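Local coordinates for proline iminopeptidase-related protein (PDB 2YYS) that is of unknown function but belongs to the peptidase S33 family of alpha/beta hydrolases and may therefore cleave peptides, at residues Tyr7-Gly11 / Glu12-Tyr16; Lys164-Phe167 / Asp168-Met171; Glu267-Lys270 / Glu271-Ala275. All coordinates share one frame; numbering follows the deposited sequence.

Interaction 1: Tyr7-Gly11 / Glu12-Tyr16; sequences YVPVG and EAELY
Y7 packs against E14 and Y16 in a beta hairpin, where strand 3-9 turns back through residues 10-13 into strand 14-20. Its side chain can be followed outward atom by atom. CB meets the carboxylate of E14, with OE1 3.6 Å from Y7 CB. The two side chains cross at about a right angle, ring and carboxylate planes 75° apart. CG lies anti to the carbonyl carbon (chi1 -89°), which swings the ring across the neighbouring strand: Y7 CD1 comes 3.8 Å from Y16 CA, and Y7 CE1 reaches Y16 CB at 3.9 Å. Y7 CE1 also sits near the plane of the Y16 ring, at its edge. The phenol oxygen, at the tip, leaves the hairpin altogether and bonds to the carbonyl O of R65.

Water 1 donates to E14 OE1 (2.7 Å) and to Y7 O, linking side chain to backbone; the E14 chain crosses P9 at a slant, E14 CG against P9 CA and E14 CD against P9 CG. Between the strands, V8 and L15 form the hydrogen-bonded pair, V8 N to L15 O at 2.9 Å and L15 N to V8 O at 3.0 Å. The turn is tied by V10 N to A13 O, at 2.9 Å. Within it G11 adopts phi 110°, a backbone shape at which a side chain would jam against V10 O.

On the face bearing V8 and L15, V10 CG2 touches L15 CD1 at 3.8 Å. Here V8 and V10 rest on helix 78-91. E14 shares a backbone hydrogen bond with L67 of a loop and Y16 one with D59, just past strand 54-58, so strand 14-20 links the outermost strand 3-9 to the rest of the alpha/beta hydrolase sheet.

Interaction 2: Lys164-Phe167 / Asp168-Met171; sequences KALF and DRLM
An i to i+4 salt bridge between K164 and D168 marks the surface side of helix 163-171, one of the helices inserted between strands 119-125 and 221-226, where alpha/beta hydrolases commonly carry their cap. The lysine starts extended, CG anti to the backbone N, and bends only at its last torsion (chi4 -64°). That bend brings NZ to 2.8 Å from D168 OD2, on the syn lone pair of the carboxylate. E182 of helix 175-187 also pairs with NZ, so one ammonium joins two acids and ties the two helices together.

One residue further along, A165 O lies over one face of the R169 guanidinium, offset toward its rim, and R169 NH1 comes 3.8 Å from L166 CD2. The arginine's charge is met by E161, just before the helix. L166, F167 and L170 turn instead to helix 131-141, where all three touch L138. At the C-terminal end, M171 packs against T231 and H255, with a glycerol about 4 Å from its side chain. The main-chain bond M171 N to F167 O measures 2.8 Å, and the extended thioether carries M171 CE obliquely to 4.1 Å from F167 CD1.

Interaction 3: Glu267-Lys270 / Glu271-Ala275; sequences EAFK and EALAA
Two torsions bring F269 and L273 together one turn apart on helix 262-274: the ring leaves its backbone with CG anti to N (chi1 -166°), while L273 places CG anti to its own carbonyl carbon (chi1 -70°). The result is an intrahelical CH-pi contact, on a helix that packs against the central sheet of the alpha/beta hydrolase fold. The leucine methyl comes in over a face of the ring rather than at its edge: L273 CD1 stands 4.3 Å from the centroid of the F269 ring, 26° off the ring normal, and the two side chains cross obliquely.

This pair belongs to the hydrophobic side of the helix. I123 of strand 119-125 touches F269, A272 and L273, L224 of strand 221-226 touches F269, and L50 meets both members of the pair. The ring also meets that of F265, a turn earlier, with the planes not far from parallel. A272 touches Y222 of strand 221-226 as well as I123.

E271, which also touches Y222, runs extended to a salt bridge between its OE1 and R248 NE, fastening the helix to strand 247-250 at the edge of the sheet. The main chain is regular helix, with A272 N bonded to A268 O at 3.0 Å and A274 N to K270 O at 3.1 Å. L273 N donates to F269 O at 2.9 Å, and on the ring itself the nearest approach is F269 CE2 to L273 CD1, 3.9 Å.

Three local contacts, each between neighbours along the chain, mark three separate parts of one alpha/beta hydrolase. Interaction 1 sits at the hairpin on the sheet's edge, interaction 2 in the helices inserted between strands 119-125 and 221-226, and interaction 3 in a helix packed on the sheet. None touches another: nearest atoms are about 20 Å apart between interactions 1 and 2, about 18 Å between 1 and 3, and about 16 Å between 2 and 3. Strand 221-226 relates interactions 2 and 3: it follows the inserted helices and touches helix 262-274. No catalytic residue is assigned here; glycerols near V8 and M171 probably come from the crystallisation liquor, though such molecules often mark pockets.

Interaction 1: Tyr7-Gly11 / Glu12-Tyr16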
loop_
_atom_site.group_PDB
_atom_site.type_symbol
_atom_site.label_atom_id
_atom_site.label_comp_id
_atom_site.label_asym_id
_atom_site.label_seq_id
_atom_site.Cartn_x
_atom_site.Cartn_y
_atom_site.Cartn_z
ATOM N N TYR A 7 9.858 3.797 -18.458
ATOM C CA TYR A 7 10.730 3.982 -17.320
ATOM C C TYR A 7 10.943 5.480 -17.191
ATOM O O TYR A 7 11.324 6.138 -18.150
ATOM C CB TYR A 7 12.075 3.281 -17.548
ATOM C CG TYR A 7 12.157 1.838 -17.108
ATOM C CD1 TYR A 7 11.049 1.134 -16.670
ATOM C CD2 TYR A 7 13.373 1.170 -17.131
ATOM C CE1 TYR A 7 11.156 -0.190 -16.250
ATOM C CE2 TYR A 7 13.486 -0.149 -16.717
ATOM C CZ TYR A 7 12.379 -0.823 -16.278
ATOM O OH TYR A 7 12.506 -2.126 -15.861
ATOM N N VAL A 8 10.692 6.004 -16.000
ATOM C CA VAL A 8 10.898 7.411 -15.698
ATOM C C VAL A 8 12.072 7.544 -14.728
ATOM O O VAL A 8 11.984 7.062 -13.599
ATOM C CB VAL A 8 9.642 8.010 -15.051
ATOM C CG1 VAL A 8 9.880 9.446 -14.666
ATOM C CG2 VAL A 8 8.447 7.891 -15.997
ATOM N N PRO A 9 13.161 8.192 -15.160
ATOM C CA PRO A 9 14.269 8.513 -14.255
ATOM C C PRO A 9 13.847 9.468 -13.146
ATOM O O PRO A 9 13.180 10.467 -13.400
ATOM C CB PRO A 9 15.309 9.190 -15.171
ATOM C CG PRO A 9 14.938 8.767 -16.564
ATOM C CD PRO A 9 13.437 8.647 -16.539
ATOM N N VAL A 10 14.253 9.136 -11.931
ATOM C CA VAL A 10 13.915 9.892 -10.737
ATOM C C VAL A 10 15.193 10.337 -9.976
ATOM O O VAL A 10 15.102 10.947 -8.921
ATOM C CB VAL A 10 12.900 9.045 -9.891
ATOM C CG1 VAL A 10 13.081 9.176 -8.408
ATOM C CG2 VAL A 10 11.467 9.402 -10.279
ATOM N N GLY A 11 16.375 10.102 -10.555
ATOM C CA GLY A 11 17.644 10.460 -9.933
ATOM C C GLY A 11 18.425 9.238 -9.488
ATOM O O GLY A 11 19.335 8.775 -10.177
ATOM N N GLU A 12 18.068 8.701 -8.330
ATOM C CA GLU A 12 18.719 7.497 -7.826
ATOM C C GLU A 12 18.187 6.212 -8.478
ATOM O O GLU A 12 18.824 5.162 -8.367
ATOM C CB GLU A 12 18.554 7.388 -6.309
ATOM C CG GLU A 12 19.013 8.607 -5.517
ATOM C CD GLU A 12 19.353 8.273 -4.067
ATOM O OE1 GLU A 12 18.434 7.956 -3.274
ATOM O OE2 GLU A 12 20.552 8.319 -3.717
ATOM N N ALA A 13 17.035 6.290 -9.148
ATOM C CA ALA A 13 16.345 5.100 -9.665
ATOM C C ALA A 13 15.577 5.395 -10.945
ATOM O O ALA A 13 15.292 6.547 -11.233
ATOM C CB ALA A 13 15.378 4.574 -8.611
ATOM N N GLU A 14 15.226 4.347 -11.692
ATOM C CA GLU A 14 14.270 4.455 -12.796
ATOM C C GLU A 14 13.071 3.604 -12.462
ATOM O O GLU A 14 13.197 2.404 -12.204
ATOM C CB GLU A 14 14.867 4.011 -14.139
ATOM C CG GLU A 14 15.963 4.944 -14.616
ATOM C CD GLU A 14 16.242 4.874 -16.104
ATOM O OE1 GLU A 14 15.305 4.801 -16.915
ATOM O OE2 GLU A 14 17.431 4.932 -16.464
ATOM N N LEU A 15 11.909 4.243 -12.468
ATOM C CA LEU A 15 10.659 3.619 -12.066
ATOM C C LEU A 15 9.828 3.181 -13.270
ATOM O O LEU A 15 9.692 3.909 -14.244
ATOM C CB LEU A 15 9.849 4.591 -11.213
ATOM C CG LEU A 15 10.556 5.238 -10.020
ATOM C CD1 LEU A 15 9.627 6.200 -9.318
ATOM C CD2 LEU A 15 11.067 4.217 -9.038
ATOM N N TYR A 16 9.283 1.972 -13.190
ATOM C CA TYR A 16 8.245 1.526 -14.104
ATOM C C TYR A 16 6.955 2.293 -13.783
ATOM O O TYR A 16 6.448 2.231 -12.665
ATOM C CB TYR A 16 8.026 0.017 -13.995
ATOM C CG TYR A 16 6.898 -0.440 -14.858
ATOM C CD1 TYR A 16 7.092 -0.737 -16.211
ATOM C CD2 TYR A 16 5.619 -0.561 -14.329
ATOM C CE1 TYR A 16 6.023 -1.150 -17.003
ATOM C CE2 TYR A 16 4.567 -0.947 -15.101
ATOM C CZ TYR A 16 4.758 -1.246 -16.442
ATOM O OH TYR A 16 3.658 -1.621 -17.192
HETATM O O HOH W 1 14.061 6.017 -18.930
HETATM O O HOH W 2 17.575 7.999 -12.587
#

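Interaction 2: Lys164-Phe167 / Asp168-Met171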
loop_
_atom_site.group_PDB
_atom_site.type_symbol
_atom_site.label_atom_id
_atom_site.label_comp_id
_atom_site.label_asym_id
_atom_site.label_seq_id
_atom_site.Cartn_x
_atom_site.Cartn_y
_atom_site.Cartn_z
ATOM N N LYS A 164 5.130 -17.511 3.301
ATOM C CA LYS A 164 3.965 -17.535 2.412
ATOM C C LYS A 164 2.749 -18.180 3.088
ATOM O O LYS A 164 1.642 -17.663 2.986
ATOM C CB LYS A 164 4.273 -18.257 1.101
ATOM C CG LYS A 164 3.092 -18.292 0.121
ATOM C CD LYS A 164 3.443 -19.038 -1.172
ATOM C CE LYS A 164 2.316 -18.931 -2.214
ATOM N NZ LYS A 164 1.039 -19.591 -1.795
ATOM N N ALA A 165 2.960 -19.306 3.770
ATOM C CA ALA A 165 1.873 -19.983 4.470
ATOM C C ALA A 165 1.245 -19.100 5.562
ATOM O O ALA A 165 0.027 -19.077 5.722
ATOM C CB ALA A 165 2.362 -21.316 5.066
ATOM N N LEU A 166 2.071 -18.374 6.310
ATOM C CA LEU A 166 1.555 -17.521 7.373
ATOM C C LEU A 166 0.838 -16.302 6.804
ATOM O O LEU A 166 -0.264 -15.983 7.222
ATOM C CB LEU A 166 2.673 -17.081 8.309
ATOM C CG LEU A 166 3.311 -18.171 9.166
ATOM C CD1 LEU A 166 4.500 -17.589 9.917
ATOM C CD2 LEU A 166 2.334 -18.785 10.141
ATOM N N PHE A 167 1.466 -15.613 5.860
ATOM C CA PHE A 167 0.841 -14.433 5.259
ATOM C C PHE A 167 -0.444 -14.811 4.515
ATOM O O PHE A 167 -1.402 -14.057 4.543
ATOM C CB PHE A 167 1.816 -13.672 4.341
ATOM C CG PHE A 167 2.724 -12.704 5.075
ATOM C CD1 PHE A 167 2.221 -11.524 5.617
ATOM C CD2 PHE A 167 4.075 -12.975 5.225
ATOM C CE1 PHE A 167 3.056 -10.636 6.297
ATOM C CE2 PHE A 167 4.912 -12.092 5.900
ATOM C CZ PHE A 167 4.405 -10.924 6.434
ATOM N N ASP A 168 -0.477 -15.989 3.890
ATOM C CA ASP A 168 -1.664 -16.436 3.146
ATOM C C ASP A 168 -2.868 -16.578 4.097
ATOM O O ASP A 168 -3.994 -16.205 3.761
ATOM C CB ASP A 168 -1.423 -17.791 2.452
ATOM C CG ASP A 168 -0.693 -17.675 1.095
ATOM O OD1 ASP A 168 -0.402 -16.554 0.611
ATOM O OD2 ASP A 168 -0.374 -18.701 0.439
ATOM N N ARG A 169 -2.607 -17.109 5.288
ATOM C CA ARG A 169 -3.644 -17.280 6.308
ATOM C C ARG A 169 -4.200 -15.933 6.782
ATOM O O ARG A 169 -5.418 -15.750 6.901
ATOM C CB ARG A 169 -3.081 -18.063 7.494
ATOM C CG ARG A 169 -4.075 -18.948 8.180
ATOM C CD ARG A 169 -3.445 -19.904 9.209
ATOM N NE ARG A 169 -2.552 -20.827 8.528
ATOM C CZ ARG A 169 -1.372 -21.242 8.972
ATOM N NH1 ARG A 169 -0.875 -20.859 10.145
ATOM N NH2 ARG A 169 -0.682 -22.074 8.215
ATOM N N LEU A 170 -3.301 -14.994 7.049
ATOM C CA LEU A 170 -3.695 -13.646 7.453
ATOM C C LEU A 170 -4.435 -12.916 6.329
ATOM O O LEU A 170 -5.429 -12.239 6.564
ATOM C CB LEU A 170 -2.466 -12.841 7.890
ATOM C CG LEU A 170 -1.688 -13.409 9.075
ATOM C CD1 LEU A 170 -0.566 -12.464 9.450
ATOM C CD2 LEU A 170 -2.582 -13.659 10.288
ATOM N N MET A 171 -3.961 -13.086 5.102
ATOM C CA MET A 171 -4.464 -12.302 3.966
ATOM C C MET A 171 -5.742 -12.810 3.285
ATOM O O MET A 171 -6.521 -12.008 2.750
ATOM C CB MET A 171 -3.376 -12.189 2.903
ATOM C CG MET A 171 -2.224 -11.265 3.281
ATOM S SD MET A 171 -1.087 -11.106 1.931
ATOM C CE MET A 171 0.010 -9.869 2.530
#

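Interaction 3: Glu267-Lys270 / Glu271-Ala275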
loop_
_atom_site.group_PDB
_atom_site.type_symbol
_atom_site.label_atom_id
_atom_site.label_comp_id
_atom_site.label_asym_id
_atom_site.label_seq_id
_atom_site.Cartn_x
_atom_site.Cartn_y
_atom_site.Cartn_z
ATOM N N GLU A 267 -18.847 -0.087 -3.432
ATOM C CA GLU A 267 -19.623 0.888 -2.674
ATOM C C GLU A 267 -18.715 1.738 -1.761
ATOM O O GLU A 267 -18.805 2.964 -1.764
ATOM C CB GLU A 267 -20.712 0.168 -1.864
ATOM C CG GLU A 267 -21.405 0.999 -0.790
ATOM C CD GLU A 267 -22.467 0.199 -0.029
ATOM O OE1 GLU A 267 -22.137 -0.856 0.582
ATOM O OE2 GLU A 267 -23.639 0.627 -0.046
ATOM N N ALA A 268 -17.843 1.090 -0.995
ATOM C CA ALA A 268 -16.982 1.811 -0.056
ATOM C C ALA A 268 -15.945 2.659 -0.786
ATOM O O ALA A 268 -15.656 3.771 -0.373
ATOM C CB ALA A 268 -16.301 0.849 0.897
ATOM N N PHE A 269 -15.400 2.142 -1.878
ATOM C CA PHE A 269 -14.339 2.844 -2.596
ATOM C C PHE A 269 -14.898 4.081 -3.295
ATOM O O PHE A 269 -14.281 5.149 -3.246
ATOM C CB PHE A 269 -13.644 1.909 -3.589
ATOM C CG PHE A 269 -12.348 2.438 -4.135
ATOM C CD1 PHE A 269 -11.352 2.903 -3.291
ATOM C CD2 PHE A 269 -12.119 2.458 -5.503
ATOM C CE1 PHE A 269 -10.158 3.380 -3.797
ATOM C CE2 PHE A 269 -10.921 2.942 -6.014
ATOM C CZ PHE A 269 -9.940 3.394 -5.158
ATOM N N LYS A 270 -16.079 3.943 -3.905
ATOM C CA LYS A 270 -16.747 5.068 -4.556
ATOM C C LYS A 270 -17.090 6.162 -3.556
ATOM O O LYS A 270 -16.976 7.339 -3.863
ATOM C CB LYS A 270 -18.015 4.617 -5.287
ATOM C CG LYS A 270 -17.749 3.941 -6.640
ATOM C CD LYS A 270 -19.057 3.521 -7.321
ATOM C CE LYS A 270 -19.044 3.796 -8.818
ATOM N NZ LYS A 270 -20.257 3.219 -9.483
ATOM N N GLU A 271 -17.507 5.776 -2.360
ATOM C CA GLU A 271 -17.759 6.737 -1.299
ATOM C C GLU A 271 -16.449 7.460 -0.927
ATOM O O GLU A 271 -16.427 8.679 -0.809
ATOM C CB GLU A 271 -18.380 6.023 -0.084
ATOM C CG GLU A 271 -18.507 6.871 1.173
ATOM C CD GLU A 271 -19.117 6.118 2.351
ATOM O OE1 GLU A 271 -18.741 4.944 2.600
ATOM O OE2 GLU A 271 -19.975 6.711 3.044
ATOM N N ALA A 272 -15.364 6.703 -0.759
ATOM C CA ALA A 272 -14.054 7.274 -0.416
ATOM C C ALA A 272 -13.566 8.272 -1.480
ATOM O O ALA A 272 -13.076 9.347 -1.149
ATOM C CB ALA A 272 -13.019 6.165 -0.220
ATOM N N LEU A 273 -13.701 7.906 -2.754
ATOM C CA LEU A 273 -13.283 8.778 -3.847
ATOM C C LEU A 273 -14.074 10.082 -3.859
ATOM O O LEU A 273 -13.502 11.141 -4.038
ATOM C CB LEU A 273 -13.453 8.095 -5.196
ATOM C CG LEU A 273 -12.496 6.952 -5.499
ATOM C CD1 LEU A 273 -13.045 6.176 -6.677
ATOM C CD2 LEU A 273 -11.077 7.458 -5.786
ATOM N N ALA A 274 -15.391 9.984 -3.689
ATOM C CA ALA A 274 -16.264 11.158 -3.652
ATOM C C ALA A 274 -15.891 12.093 -2.500
ATOM O O ALA A 274 -15.933 13.306 -2.655
ATOM C CB ALA A 274 -17.742 10.737 -3.545
ATOM N N ALA A 275 -15.490 11.519 -1.371
ATOM C CA ALA A 275 -15.093 12.293 -0.194
ATOM C C ALA A 275 -13.760 13.027 -0.340
ATOM O O ALA A 275 -13.402 13.824 0.522
ATOM C CB ALA A 275 -15.047 11.391 1.039
#